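PDB 6SL9: enoyl-CoA hydratase/carnithine racemase from Thermus thermophilus JL-18, which acts as the isomerase PaaG of the crotonase family, probably forming oxepin-CoA in the bacterial breakdown of phenylacetic acid. Local coordinates for residues E9-G13 / E48-L52; L33-Y37 / R83-V87; S92-L98 / Y205-K210; T237-G243 / R254-R258. All blocks are in the same frame, centred on the assembly; numbering follows the deposited sequence. Where two conformers were deposited one is given.

Interaction 1: residues E9-G13 / E48-L52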
# COMPACT_ATOMS: atom_id res chain seq x y z
N GLU A 9 -15.79 -29.53 -10.40
CA GLU A 9 -15.11 -30.79 -10.74
C GLU A 9 -13.87 -30.88 -9.85
O GLU A 9 -13.19 -29.93 -9.70
CB GLU A 9 -14.70 -30.76 -12.21
CG GLU A 9 -13.68 -31.79 -12.60
CD GLU A 9 -12.98 -31.49 -13.91
OE1 GLU A 9 -11.93 -32.12 -14.14
OE2 GLU A 9 -13.47 -30.63 -14.67
N ARG A 10 -13.57 -32.05 -9.36
CA ARG A 10 -12.37 -32.30 -8.57
C ARG A 10 -11.34 -32.97 -9.48
O ARG A 10 -11.63 -33.95 -10.18
CB ARG A 10 -12.61 -33.14 -7.32
CG ARG A 10 -11.37 -33.22 -6.43
CD ARG A 10 -11.61 -33.71 -5.02
NE ARG A 10 -12.19 -35.05 -4.94
CZ ARG A 10 -11.53 -36.19 -4.91
NH1 ARG A 10 -12.20 -37.31 -4.78
NH2 ARG A 10 -10.21 -36.22 -5.04
N GLN A 11 -10.14 -32.41 -9.48
CA GLN A 11 -8.98 -32.99 -10.19
C GLN A 11 -7.90 -33.14 -9.11
O GLN A 11 -7.43 -32.11 -8.56
CB GLN A 11 -8.53 -32.07 -11.31
CG GLN A 11 -9.60 -31.80 -12.34
CD GLN A 11 -8.93 -31.63 -13.68
OE1 GLN A 11 -7.85 -32.16 -13.91
NE2 GLN A 11 -9.54 -30.84 -14.54
N ASP A 12 -7.55 -34.37 -8.73
CA ASP A 12 -6.64 -34.60 -7.57
C ASP A 12 -7.18 -33.88 -6.35
O ASP A 12 -8.31 -34.15 -5.85
CB ASP A 12 -5.25 -33.96 -7.81
CG ASP A 12 -4.38 -34.56 -8.91
OD1 ASP A 12 -4.90 -35.38 -9.74
OD2 ASP A 12 -3.17 -34.22 -8.95
N GLY A 13 -6.33 -33.02 -5.82
CA GLY A 13 -6.61 -32.23 -4.61
C GLY A 13 -7.21 -30.86 -4.90
O GLY A 13 -7.27 -30.04 -3.98
N GLU A 48 -10.69 -34.11 0.86
CA GLU A 48 -9.93 -34.47 -0.36
C GLU A 48 -9.50 -33.23 -1.18
O GLU A 48 -8.78 -33.34 -2.21
CB GLU A 48 -10.73 -35.46 -1.21
CG GLU A 48 -10.81 -36.85 -0.50
CD GLU A 48 -11.45 -38.01 -1.18
OE1 GLU A 48 -11.60 -39.02 -0.49
OE2 GLU A 48 -11.75 -37.88 -2.35
N VAL A 49 -9.94 -32.05 -0.77
CA VAL A 49 -9.64 -30.78 -1.45
C VAL A 49 -8.59 -30.01 -0.65
O VAL A 49 -8.82 -29.76 0.54
CB VAL A 49 -10.91 -29.96 -1.69
CG1 VAL A 49 -10.60 -28.61 -2.22
CG2 VAL A 49 -11.85 -30.71 -2.62
N ARG A 50 -7.49 -29.64 -1.31
CA ARG A 50 -6.44 -28.82 -0.67
C ARG A 50 -6.25 -27.49 -1.37
O ARG A 50 -5.55 -26.63 -0.84
CB ARG A 50 -5.13 -29.58 -0.60
CG ARG A 50 -5.15 -30.87 0.16
CD ARG A 50 -4.50 -30.89 1.50
NE ARG A 50 -3.08 -30.57 1.48
CZ ARG A 50 -2.10 -31.40 1.21
NH1 ARG A 50 -2.29 -32.67 0.92
NH2 ARG A 50 -0.88 -30.92 1.24
N ALA A 51 -6.88 -27.27 -2.51
CA ALA A 51 -6.80 -25.99 -3.23
C ALA A 51 -8.04 -25.84 -4.09
O ALA A 51 -8.66 -26.85 -4.45
CB ALA A 51 -5.56 -25.94 -4.09
N LEU A 52 -8.39 -24.61 -4.42
CA LEU A 52 -9.51 -24.31 -5.32
C LEU A 52 -8.99 -23.50 -6.51
O LEU A 52 -8.00 -22.77 -6.38
CB LEU A 52 -10.58 -23.55 -4.56
CG LEU A 52 -11.44 -24.35 -3.57
CD1 LEU A 52 -10.69 -24.59 -2.28
CD2 LEU A 52 -12.73 -23.64 -3.27
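Glu48 meets Arg10 where a β-hairpin turn packs against the lead-in to the next strand. Strands 6-11 and 14-19 form the hairpin at one edge of the six-stranded sheet. Asp12 and Gly13 at its tip have the backbone angles of a type II' turn. The carboxylate of Glu48 comes over one face of the Arg10 guanidinium. The two form a salt bridge in the model, though the 2.5 Å between Arg10 NH1 and Glu48 OE2 is doubtfully short. Their planes stand 78° apart. Glu48 CB sits over the centre of the same guanidinium. Arg10 gets there with CG anti to its backbone N (chi1 -172°) and a bend at chi3. Its NH2 also donates to Asp12 O at 2.9 Å, with that acceptor close to the guanidinium plane. This ties the arginine back to its own turn. The backbone O of Glu48 receives a CA-H...O contact from Gly13 CA at 3.4 Å. Val49 is buried and sets CG2 3.8 Å from Arg10 CD, against the aliphatic part of that chain. Arg50 uses its backbone here, while its guanidinium turns away to Gly200 O. Arg50 N donates to Gly13 O at 2.7 Å. Ala51 begins strand 51-56 and adds a second bond. Gly13 O therefore accepts from two successive amides, with Ala51 N the longer at 3.2 Å.

Interaction 2: residues L33-Y37 / R83-V87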
# COMPACT_ATOMS: atom_id res chain seq x y z
N LEU A 33 -24.56 -16.32 -6.71
CA LEU A 33 -23.76 -16.10 -5.48
C LEU A 33 -24.09 -17.13 -4.43
O LEU A 33 -23.15 -17.63 -3.76
CB LEU A 33 -23.98 -14.68 -5.01
CG LEU A 33 -23.37 -13.61 -5.91
CD1 LEU A 33 -23.79 -12.21 -5.47
CD2 LEU A 33 -21.85 -13.71 -5.93
N ASP A 34 -25.38 -17.51 -4.27
CA ASP A 34 -25.69 -18.58 -3.32
C ASP A 34 -24.96 -19.88 -3.75
O ASP A 34 -24.48 -20.60 -2.89
CB ASP A 34 -27.18 -18.80 -3.23
CG ASP A 34 -27.92 -17.71 -2.45
OD1 ASP A 34 -27.28 -16.95 -1.71
OD2 ASP A 34 -29.17 -17.74 -2.49
N ALA A 35 -24.95 -20.19 -5.05
CA ALA A 35 -24.31 -21.41 -5.55
C ALA A 35 -22.80 -21.31 -5.36
O ALA A 35 -22.15 -22.32 -5.03
CB ALA A 35 -24.73 -21.68 -6.97
N LEU A 36 -22.20 -20.14 -5.54
CA LEU A 36 -20.77 -19.97 -5.33
C LEU A 36 -20.41 -20.17 -3.86
O LEU A 36 -19.46 -20.91 -3.54
CB LEU A 36 -20.34 -18.60 -5.83
CG LEU A 36 -18.85 -18.27 -5.65
CD1 LEU A 36 -17.95 -19.30 -6.33
CD2 LEU A 36 -18.52 -16.86 -6.18
N TYR A 37 -21.17 -19.56 -2.97
CA TYR A 37 -21.01 -19.74 -1.52
C TYR A 37 -21.04 -21.24 -1.21
O TYR A 37 -20.19 -21.76 -0.49
CB TYR A 37 -22.09 -18.97 -0.77
CG TYR A 37 -22.00 -19.07 0.73
CD1 TYR A 37 -22.60 -20.11 1.38
CD2 TYR A 37 -21.37 -18.10 1.46
CE1 TYR A 37 -22.56 -20.20 2.77
CE2 TYR A 37 -21.29 -18.17 2.83
CZ TYR A 37 -21.90 -19.22 3.49
OH TYR A 37 -21.90 -19.29 4.87
N ARG A 83 -27.02 -8.74 2.22
CA ARG A 83 -27.37 -10.17 2.06
C ARG A 83 -26.22 -10.94 1.42
O ARG A 83 -25.92 -12.04 1.91
CB ARG A 83 -28.65 -10.29 1.27
CG ARG A 83 -29.01 -11.71 0.91
CD ARG A 83 -29.12 -12.66 2.08
NE ARG A 83 -29.35 -14.02 1.60
CZ ARG A 83 -28.42 -14.83 1.07
NH1 ARG A 83 -27.13 -14.52 1.06
NH2 ARG A 83 -28.79 -16.00 0.64
N TYR A 84 -25.66 -10.45 0.33
CA TYR A 84 -24.69 -11.24 -0.47
C TYR A 84 -23.23 -10.98 -0.08
O TYR A 84 -22.37 -11.76 -0.52
CB TYR A 84 -24.94 -11.11 -1.95
CG TYR A 84 -26.29 -11.70 -2.30
CD1 TYR A 84 -26.48 -13.07 -2.30
CD2 TYR A 84 -27.41 -10.91 -2.54
CE1 TYR A 84 -27.73 -13.61 -2.52
CE2 TYR A 84 -28.64 -11.47 -2.84
CZ TYR A 84 -28.82 -12.82 -2.78
OH TYR A 84 -30.06 -13.32 -3.04
N ASN A 85 -22.96 -10.09 0.89
CA ASN A 85 -21.55 -9.82 1.28
C ASN A 85 -20.95 -11.06 1.94
O ASN A 85 -19.74 -11.19 1.94
CB ASN A 85 -21.42 -8.55 2.14
CG ASN A 85 -21.34 -7.25 1.38
OD1 ASN A 85 -20.98 -7.24 0.21
ND2 ASN A 85 -21.62 -6.13 2.04
N ARG A 86 -21.78 -11.97 2.44
CA ARG A 86 -21.24 -13.21 3.02
C ARG A 86 -20.39 -13.98 1.99
O ARG A 86 -19.54 -14.79 2.38
CB ARG A 86 -22.33 -14.04 3.68
CG ARG A 86 -23.31 -14.57 2.66
CD ARG A 86 -24.49 -15.25 3.36
NE ARG A 86 -25.45 -14.42 4.12
CZ ARG A 86 -26.65 -14.92 4.51
NH1 ARG A 86 -26.88 -16.20 4.34
NH2 ARG A 86 -27.55 -14.18 5.12
N VAL A 87 -20.69 -13.86 0.72
CA VAL A 87 -19.89 -14.59 -0.28
C VAL A 87 -18.46 -14.04 -0.35
O VAL A 87 -17.49 -14.79 -0.49
CB VAL A 87 -20.61 -14.58 -1.62
CG1 VAL A 87 -19.91 -15.53 -2.57
CG2 VAL A 87 -22.06 -15.03 -1.42
O HOH W 1 -30.73 -15.78 -2.21
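Val87 and Tyr84 of helix 77-93 pack on Leu33, Leu36 and Tyr37 of helix 30-45. Helix 30-45 joins parallel strands 14-19 and 51-56, and helix 77-93 joins 51-56 and 98-102. These are successive beta-alpha-beta crossovers of the crotonase core, with their helices side by side. The local axes are 9.4 Å apart and cross at 36°. Val87 reaches across with both methyls. CG1 meets Leu36 CD2 at 4.1 Å. CG2 touches the CB atoms of both Leu33 and Tyr37, and is 3.7 Å from Leu33 O. Leu33 sends CD1 to within 3.9 Å of Tyr84 CB. Tyr37 swings its CG anti to the backbone N (chi1 -179°), which brings the ring edge alongside the other helix. Arg86 O lies at that edge, in the ring plane, 3.8 Å from Tyr37 CE2. The polar rim is built round Asp34. Arg83 NH2 donates to Asp34 OD1 at 3.0 Å in a salt bridge that is bent at the hydrogen. The carboxylate and guanidinium planes are only 19° apart, although the side chains cross almost at a right angle. OD1 also lies at the edge of the Tyr84 ring, and a water joins OD2 to Tyr84 OH. Arg83 is layered: Tyr84 CE1 is over one face of its guanidinium and Arg86 NH1 over the opposite face. Replacing Asp34 by an alanine would probably leave the Arg83 charge without its carboxylate mate and take from the water its bond to OD2. The two neighbouring guanidinium groups gather positive charge, which the carboxylate probably offsets in part at the contact's rim.

Interaction 3: residues S92-L98 / Y205-K210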
# COMPACT_ATOMS: atom_id res chain seq x y z
N SER A 92 -12.77 -14.34 1.34
CA SER A 92 -11.66 -13.68 2.03
C SER A 92 -11.01 -14.59 3.06
O SER A 92 -9.79 -14.51 3.30
CB SER A 92 -12.10 -12.40 2.67
OG SER A 92 -12.89 -12.61 3.83
N GLY A 93 -11.83 -15.41 3.71
CA GLY A 93 -11.39 -16.24 4.84
C GLY A 93 -11.13 -17.68 4.50
O GLY A 93 -10.85 -18.44 5.39
N LEU A 94 -11.29 -18.06 3.24
CA LEU A 94 -11.09 -19.46 2.79
C LEU A 94 -9.84 -20.05 3.45
O LEU A 94 -8.76 -19.46 3.30
CB LEU A 94 -10.89 -19.45 1.27
CG LEU A 94 -11.93 -20.18 0.44
CD1 LEU A 94 -11.45 -20.30 -0.99
CD2 LEU A 94 -12.25 -21.55 1.01
N GLU A 95 -9.97 -21.24 4.02
CA GLU A 95 -8.83 -21.86 4.72
C GLU A 95 -8.06 -22.81 3.81
O GLU A 95 -7.32 -23.67 4.26
CB GLU A 95 -9.26 -22.54 6.02
CG GLU A 95 -9.78 -21.54 7.01
CD GLU A 95 -9.37 -21.76 8.44
OE1 GLU A 95 -9.12 -22.93 8.78
OE2 GLU A 95 -9.48 -20.82 9.25
N LYS A 96 -8.15 -22.61 2.49
CA LYS A 96 -7.41 -23.31 1.43
C LYS A 96 -7.02 -22.25 0.41
O LYS A 96 -7.75 -21.26 0.23
CB LYS A 96 -8.24 -24.43 0.84
CG LYS A 96 -8.62 -25.46 1.88
CD LYS A 96 -9.54 -26.58 1.43
CE LYS A 96 -9.89 -27.49 2.58
NZ LYS A 96 -10.69 -28.67 2.19
N PRO A 97 -5.90 -22.44 -0.29
CA PRO A 97 -5.49 -21.46 -1.30
C PRO A 97 -6.42 -21.50 -2.52
O PRO A 97 -6.89 -22.54 -2.92
CB PRO A 97 -4.10 -21.92 -1.68
CG PRO A 97 -4.07 -23.39 -1.37
CD PRO A 97 -4.91 -23.50 -0.12
N LEU A 98 -6.61 -20.33 -3.10
CA LEU A 98 -7.48 -20.11 -4.28
C LEU A 98 -6.65 -19.55 -5.42
O LEU A 98 -6.03 -18.49 -5.30
CB LEU A 98 -8.62 -19.15 -3.91
CG LEU A 98 -9.54 -18.72 -5.05
CD1 LEU A 98 -10.30 -19.90 -5.60
CD2 LEU A 98 -10.49 -17.62 -4.61
N TYR A 205 -0.82 -21.84 4.58
CA TYR A 205 -1.47 -20.94 3.59
C TYR A 205 -2.65 -20.26 4.26
O TYR A 205 -2.84 -19.03 4.10
CB TYR A 205 -1.92 -21.70 2.35
CG TYR A 205 -0.84 -22.38 1.54
CD1 TYR A 205 0.41 -21.86 1.34
CD2 TYR A 205 -1.15 -23.54 0.85
CE1 TYR A 205 1.33 -22.45 0.48
CE2 TYR A 205 -0.25 -24.15 0.00
CZ TYR A 205 1.00 -23.63 -0.18
OH TYR A 205 1.89 -24.24 -1.01
N ALA A 206 -3.50 -20.99 4.94
CA ALA A 206 -4.72 -20.42 5.54
C ALA A 206 -4.38 -19.31 6.52
O ALA A 206 -5.04 -18.29 6.53
CB ALA A 206 -5.43 -21.53 6.25
N LEU A 207 -3.41 -19.59 7.37
CA LEU A 207 -3.06 -18.65 8.46
C LEU A 207 -2.33 -17.43 7.89
O LEU A 207 -2.53 -16.31 8.36
CB LEU A 207 -2.28 -19.37 9.55
CG LEU A 207 -3.05 -20.49 10.26
CD1 LEU A 207 -2.16 -21.26 11.17
CD2 LEU A 207 -4.21 -19.97 11.04
N THR A 208 -1.52 -17.63 6.85
CA THR A 208 -0.87 -16.50 6.16
C THR A 208 -1.91 -15.59 5.55
O THR A 208 -1.78 -14.35 5.64
CB THR A 208 0.15 -17.02 5.13
OG1 THR A 208 1.15 -17.77 5.81
CG2 THR A 208 0.82 -15.90 4.39
N LYS A 209 -2.93 -16.15 4.96
CA LYS A 209 -4.01 -15.35 4.34
C LYS A 209 -4.68 -14.48 5.39
O LYS A 209 -5.02 -13.32 5.10
CB LYS A 209 -5.02 -16.27 3.67
CG LYS A 209 -4.50 -16.85 2.39
CD LYS A 209 -5.43 -17.90 1.84
CE LYS A 209 -6.83 -17.38 1.56
NZ LYS A 209 -7.51 -18.23 0.52
N LYS A 210 -4.86 -14.99 6.60
CA LYS A 210 -5.48 -14.23 7.69
C LYS A 210 -4.61 -13.05 8.06
O LYS A 210 -5.12 -11.94 8.27
CB LYS A 210 -5.69 -15.15 8.89
CG LYS A 210 -6.71 -16.25 8.72
CD LYS A 210 -7.09 -17.08 9.99
CE LYS A 210 -7.72 -18.40 9.55
NZ LYS A 210 -8.99 -18.21 8.75
O HOH W 2 -7.69 -17.84 5.74
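The Tyr205 ring takes Pro97 obliquely, with Pro97 CG 3.7 Å from Tyr205 CD2. Leu197 also touches this tyrosine, as does Val133 of the third subunit. The other flat group is the Glu95 carboxylate. Lys210 NZ approaches its OE2 on the anti side, 22° out of the plane, and forms a salt bridge at 2.7 Å. The second oxygen, OE1, pairs with Arg203, so two basic residues of the same chain hold the carboxylate. Between these ends, Ala206 CB fits against the backbone and lies 3.5 Å from Glu95 O. Lys209 is the buried centre. Its chain is extended as far as CD, then bent at chi3 (59°), which carries NZ between the carbonyls of Leu94 and Lys96. NZ donates to Lys96 O at 3.1 Å, coming from above the carbonyl plane and not along a lone pair. A weaker bond goes to Leu94 O at 3.3 Å. The charge of this ammonium is met by a salt bridge to Asp118, whose OD2 also accepts from Leu98 N. The Asp118 carboxylate thus binds both the lysine and the start of strand 98-102. Here the chain leaves helix 77-93 and enters the central sheet, while helix 202-214 lies across the connection. Such a helix-to-strand joint, covered by a helix from the C-terminal part of the chain that also packs on another subunit, fits the trimeric crotonase fold.

Interaction 4: residues T237-G243 / R254-R258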
# COMPACT_ATOMS: atom_id res chain seq x y z
N THR A 237 1.23 -28.02 14.01
CA THR A 237 0.73 -28.85 12.91
C THR A 237 1.70 -30.03 12.65
O THR A 237 2.94 -29.92 12.79
CB THR A 237 0.49 -28.06 11.61
OG1 THR A 237 1.74 -27.50 11.14
CG2 THR A 237 -0.58 -27.00 11.78
N GLN A 238 1.15 -31.10 12.12
CA GLN A 238 1.97 -32.21 11.62
C GLN A 238 2.86 -31.72 10.48
O GLN A 238 4.03 -32.11 10.39
CB GLN A 238 1.07 -33.33 11.13
CG GLN A 238 0.19 -33.92 12.20
CD GLN A 238 0.95 -34.76 13.20
OE1 GLN A 238 0.82 -34.58 14.40
NE2 GLN A 238 1.77 -35.70 12.71
N ASP A 239 2.35 -30.80 9.67
CA ASP A 239 3.14 -30.31 8.52
C ASP A 239 4.39 -29.54 8.98
O ASP A 239 5.40 -29.65 8.31
CB ASP A 239 2.26 -29.44 7.64
CG ASP A 239 1.42 -30.21 6.66
OD1 ASP A 239 1.53 -31.46 6.60
OD2 ASP A 239 0.63 -29.57 5.95
N HIS A 240 4.30 -28.80 10.08
CA HIS A 240 5.53 -28.12 10.52
C HIS A 240 6.59 -29.15 10.92
O HIS A 240 7.78 -28.97 10.59
CB HIS A 240 5.19 -27.15 11.65
CG HIS A 240 6.45 -26.59 12.23
ND1 HIS A 240 7.38 -25.94 11.45
CD2 HIS A 240 6.96 -26.60 13.50
CE1 HIS A 240 8.40 -25.60 12.22
NE2 HIS A 240 8.18 -25.94 13.46
N GLU A 241 6.19 -30.20 11.59
CA GLU A 241 7.15 -31.28 12.02
C GLU A 241 7.80 -31.90 10.80
O GLU A 241 9.06 -32.03 10.72
CB GLU A 241 6.41 -32.33 12.85
CG GLU A 241 7.27 -33.39 13.56
CD GLU A 241 6.61 -34.68 14.06
OE1 GLU A 241 5.38 -34.89 13.83
OE2 GLU A 241 7.35 -35.51 14.66
N GLU A 242 6.99 -32.14 9.77
CA GLU A 242 7.48 -32.65 8.49
C GLU A 242 8.40 -31.65 7.82
O GLU A 242 9.44 -32.08 7.24
CB GLU A 242 6.32 -33.11 7.62
CG GLU A 242 6.70 -33.39 6.17
CD GLU A 242 7.59 -34.57 5.88
OE1 GLU A 242 8.00 -34.70 4.66
OE2 GLU A 242 7.88 -35.33 6.84
N GLY A 243 8.01 -30.39 7.80
CA GLY A 243 8.82 -29.36 7.16
C GLY A 243 10.22 -29.28 7.77
O GLY A 243 11.20 -29.13 7.01
N ARG A 254 6.78 -33.54 2.44
CA ARG A 254 5.52 -34.25 2.06
C ARG A 254 4.37 -33.79 2.96
O ARG A 254 4.05 -34.36 4.02
CB ARG A 254 5.74 -35.78 2.09
CG ARG A 254 6.97 -36.18 1.29
CD ARG A 254 7.05 -37.52 0.63
NE ARG A 254 6.79 -38.68 1.49
CZ ARG A 254 6.93 -39.94 1.08
NH1 ARG A 254 6.64 -40.94 1.90
NH2 ARG A 254 7.35 -40.18 -0.15
N PHE A 255 3.80 -32.67 2.61
CA PHE A 255 2.77 -32.00 3.43
C PHE A 255 1.42 -32.65 3.21
O PHE A 255 1.09 -33.07 2.11
CB PHE A 255 2.71 -30.52 3.11
CG PHE A 255 3.92 -29.72 3.48
CD1 PHE A 255 4.43 -29.71 4.78
CD2 PHE A 255 4.54 -28.93 2.51
CE1 PHE A 255 5.53 -28.89 5.07
CE2 PHE A 255 5.58 -28.10 2.83
CZ PHE A 255 6.08 -28.09 4.10
N GLN A 256 0.57 -32.59 4.25
CA GLN A 256 -0.78 -33.19 4.23
C GLN A 256 -1.88 -32.17 4.49
O GLN A 256 -3.06 -32.51 4.40
CB GLN A 256 -0.85 -34.36 5.22
CG GLN A 256 0.28 -35.37 5.03
CD GLN A 256 0.34 -36.00 3.65
OE1 GLN A 256 -0.66 -36.11 2.96
NE2 GLN A 256 1.54 -36.36 3.21
N GLY A 257 -1.57 -30.93 4.87
CA GLY A 257 -2.59 -29.92 5.16
C GLY A 257 -3.15 -30.03 6.57
O GLY A 257 -4.30 -29.57 6.80
N ARG A 258 -2.38 -30.53 7.51
CA ARG A 258 -2.73 -30.54 8.95
C ARG A 258 -1.46 -30.64 9.78
O ARG A 258 -1.58 -30.68 11.00
CB ARG A 258 -3.67 -31.70 9.30
CG ARG A 258 -3.15 -33.08 8.96
CD ARG A 258 -4.13 -34.09 9.58
NE ARG A 258 -3.95 -35.35 8.91
CZ ARG A 258 -4.85 -36.35 8.78
NH1 ARG A 258 -4.50 -37.45 8.14
NH2 ARG A 258 -6.09 -36.23 9.20
OXT ARG A 258 -0.39 -30.59 9.16
O HOH W 3 7.84 -37.86 4.26
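Asp239 packs tightly against the last residues of the chain. Its carboxylate takes two successive backbone amides, each on a syn side. Gln256 N reaches OD1 at 2.8 Å in an almost straight bond (172°), and Gly257 N reaches OD2 at 2.8 Å. The Phe255 ring turns its edge to the backbone O of Asp239, with Phe255 CE1 3.3 Å away. Glu242 OE1 is another firm anchor: it takes Arg254 N at 2.8 Å and pairs with Arg251. The C-terminal carboxylate of Arg258 sits at the first turn of helix 238-249. Its O accepts from Gln238 N and its OXT from Asp239 N at 2.8 Å. Thr237 is the N-cap of this helix; its OG1 accepts from His240 N and also bonds Ala234 O. OXT lies 3.3 Å from Asp239 OD1, a pair of like charges that the helix N-terminus probably eases. An alanine in place of Asp239 would probably leave the amides of Gln256 and Gly257 without their acceptors and loosen residues 256-257 from the helix. The outer side is looser. The Arg254 side chain leads away, and a water accepts weakly from Arg254 NE at 3.1 Å and donates to Glu242 OE1.

Interaction 3 is the buried one; the others are partly buried and carry exposed residues at their rims. Interactions 2 and 3 both use helix 77-93, but interaction 2 joins two helices mainly through apolar side chains, while interaction 3 satisfies a buried lysine with carbonyls and a carboxylate. Interactions 1 and 3 touch at the sheet: Val49 O takes Lys96 NZ, and Leu52 N pairs with Pro97 O. Interaction 1 also reaches interaction 4, where Arg50 NH2 bonds weakly to Phe255 O. Interaction 4 lies farthest from the chain centre, about 25 Å, and relies mostly on backbone amides. Interactions 3 and 4 both meet the third subunit.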